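Local coordinates for protein A putative transcriptional regulator (Rhodococcus sp., PDB 2HKU) that probably binds DNA at cis-regulatory sites as a two-chain transcriptional regulator of the TetR family, at residues A[26-30]-A[66-70]. Residues are numbered along the deposited sequence; the frame is centred on the assembly and turned at random.
Sequences FTAAT and LFVEV
V70 lies against the ring of F26 where helix 21-36 meets helix 63-87, in the predicted DNA-binding domain of a TetR-type fold. The two segments cross at -83°, with their axes 9.9 Å apart at closest approach. The F26 side chain points its CG anti to the backbone N (chi1 -155°), which carries the ring across to the other helix. One ring face takes the V70 methyl: CG2 sits 4.1 Å from the F26 centroid in a CH-pi contact, displaced toward the rim. The CB of E69 lies at the ring edge, in its plane. The E69 carboxylate stays close, OE1 4.1 Å from F26 CE1, and forms salt bridges with R22 and R65. A29 CB fills the space between V70 CG2, at 3.7 Å, and the end of L66. Both A29 and L66 also touch helix 42-49, the first helix of the predicted helix-turn-helix. Replacing F26 with an alanine would probably leave a gap beside V70 CG2 and E69 CB. T30 CA is 3.6 Å and T30 OG1 3.8 Å from V70 CG1. The same OG1 donates to F26 O from above the carbonyl plane. A water donates to T30 OG1 and, at 2.6 Å, to V70 O.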
loop_
_atom_site.group_PDB
_atom_site.type_symbol
_atom_site.label_atom_id
_atom_site.label_comp_id
_atom_site.label_asym_id
_atom_site.label_seq_id
_atom_site.Cartn_x
_atom_site.Cartn_y
_atom_site.Cartn_z
ATOM N N PHE A 26 -17.906 -16.254 10.213
ATOM C CA PHE A 26 -16.613 -16.008 9.626
ATOM C C PHE A 26 -16.647 -16.145 8.139
ATOM O O PHE A 26 -16.174 -15.273 7.417
ATOM C CB PHE A 26 -15.527 -16.852 10.284
ATOM C CG PHE A 26 -14.131 -16.223 10.169
ATOM C CD1 PHE A 26 -13.704 -15.286 11.100
ATOM C CD2 PHE A 26 -13.260 -16.571 9.131
ATOM C CE1 PHE A 26 -12.439 -14.723 11.006
ATOM C CE2 PHE A 26 -11.982 -15.996 9.053
ATOM C CZ PHE A 26 -11.585 -15.111 9.977
ATOM N N THR A 27 -17.252 -17.233 7.650
ATOM C CA THR A 27 -17.403 -17.457 6.220
ATOM C C THR A 27 -18.252 -16.394 5.526
ATOM O O THR A 27 -17.892 -15.947 4.478
ATOM C CB THR A 27 -17.992 -18.912 5.961
ATOM O OG1 THR A 27 -17.014 -19.858 6.439
ATOM C CG2 THR A 27 -18.260 -19.180 4.490
ATOM N N ALA A 28 -19.407 -16.034 6.096
ATOM C CA ALA A 28 -20.292 -15.115 5.439
ATOM C C ALA A 28 -19.536 -13.781 5.400
ATOM O O ALA A 28 -19.451 -13.139 4.370
ATOM C CB ALA A 28 -21.538 -14.971 6.238
ATOM N N ALA A 29 -18.972 -13.421 6.554
ATOM C CA ALA A 29 -18.172 -12.164 6.684
ATOM C C ALA A 29 -17.093 -12.131 5.670
ATOM O O ALA A 29 -16.926 -11.118 4.978
ATOM C CB ALA A 29 -17.586 -12.034 8.057
ATOM N N THR A 30 -16.349 -13.208 5.543
ATOM C CA THR A 30 -15.288 -13.268 4.597
ATOM C C THR A 30 -15.804 -13.007 3.187
ATOM O O THR A 30 -15.271 -12.210 2.482
ATOM C CB THR A 30 -14.516 -14.605 4.668
ATOM O OG1 THR A 30 -13.942 -14.807 5.930
ATOM C CG2 THR A 30 -13.469 -14.688 3.660
ATOM N N LEU A 66 -14.530 -8.426 14.061
ATOM C CA LEU A 66 -14.809 -9.372 12.927
ATOM C C LEU A 66 -14.081 -8.994 11.604
ATOM O O LEU A 66 -13.448 -9.842 11.013
ATOM C CB LEU A 66 -16.305 -9.568 12.678
ATOM C CG LEU A 66 -16.816 -10.575 11.597
ATOM C CD1 LEU A 66 -16.288 -11.966 11.748
ATOM C CD2 LEU A 66 -18.327 -10.588 11.574
ATOM N N PHE A 67 -14.149 -7.708 11.198
ATOM C CA PHE A 67 -13.550 -7.240 9.984
ATOM C C PHE A 67 -12.031 -7.452 10.029
ATOM O O PHE A 67 -11.464 -7.995 9.083
ATOM C CB PHE A 67 -13.769 -5.717 9.794
ATOM C CG PHE A 67 -13.229 -5.221 8.474
ATOM C CD1 PHE A 67 -13.911 -5.542 7.286
ATOM C CD2 PHE A 67 -12.046 -4.600 8.405
ATOM C CE1 PHE A 67 -13.452 -5.139 6.063
ATOM C CE2 PHE A 67 -11.563 -4.127 7.193
ATOM C CZ PHE A 67 -12.227 -4.388 6.029
ATOM N N VAL A 68 -11.365 -6.980 11.105
ATOM C CA VAL A 68 -9.932 -7.178 11.143
ATOM C C VAL A 68 -9.563 -8.694 11.174
ATOM O O VAL A 68 -8.599 -9.121 10.507
ATOM C CB VAL A 68 -9.250 -6.334 12.342
ATOM C CG1 VAL A 68 -7.769 -6.667 12.441
ATOM C CG2 VAL A 68 -9.489 -4.869 12.113
ATOM N N GLU A 69 -10.275 -9.514 11.956
ATOM C CA GLU A 69 -9.885 -10.917 11.972
ATOM C C GLU A 69 -10.050 -11.525 10.579
ATOM O O GLU A 69 -9.167 -12.239 10.103
ATOM C CB GLU A 69 -10.723 -11.739 12.939
ATOM C CG GLU A 69 -10.285 -11.551 14.346
ATOM C CD GLU A 69 -10.987 -12.490 15.263
ATOM O OE1 GLU A 69 -11.472 -13.573 14.833
ATOM O OE2 GLU A 69 -11.048 -12.116 16.409
ATOM N N VAL A 70 -11.182 -11.240 9.934
ATOM C CA VAL A 70 -11.430 -11.710 8.555
ATOM C C VAL A 70 -10.307 -11.282 7.602
ATOM O O VAL A 70 -9.857 -12.092 6.705
ATOM C CB VAL A 70 -12.841 -11.194 8.061
ATOM C CG1 VAL A 70 -12.987 -11.230 6.565
ATOM C CG2 VAL A 70 -13.993 -11.943 8.776
HETATM O O HOH W 1 -11.058 -14.341 6.061
#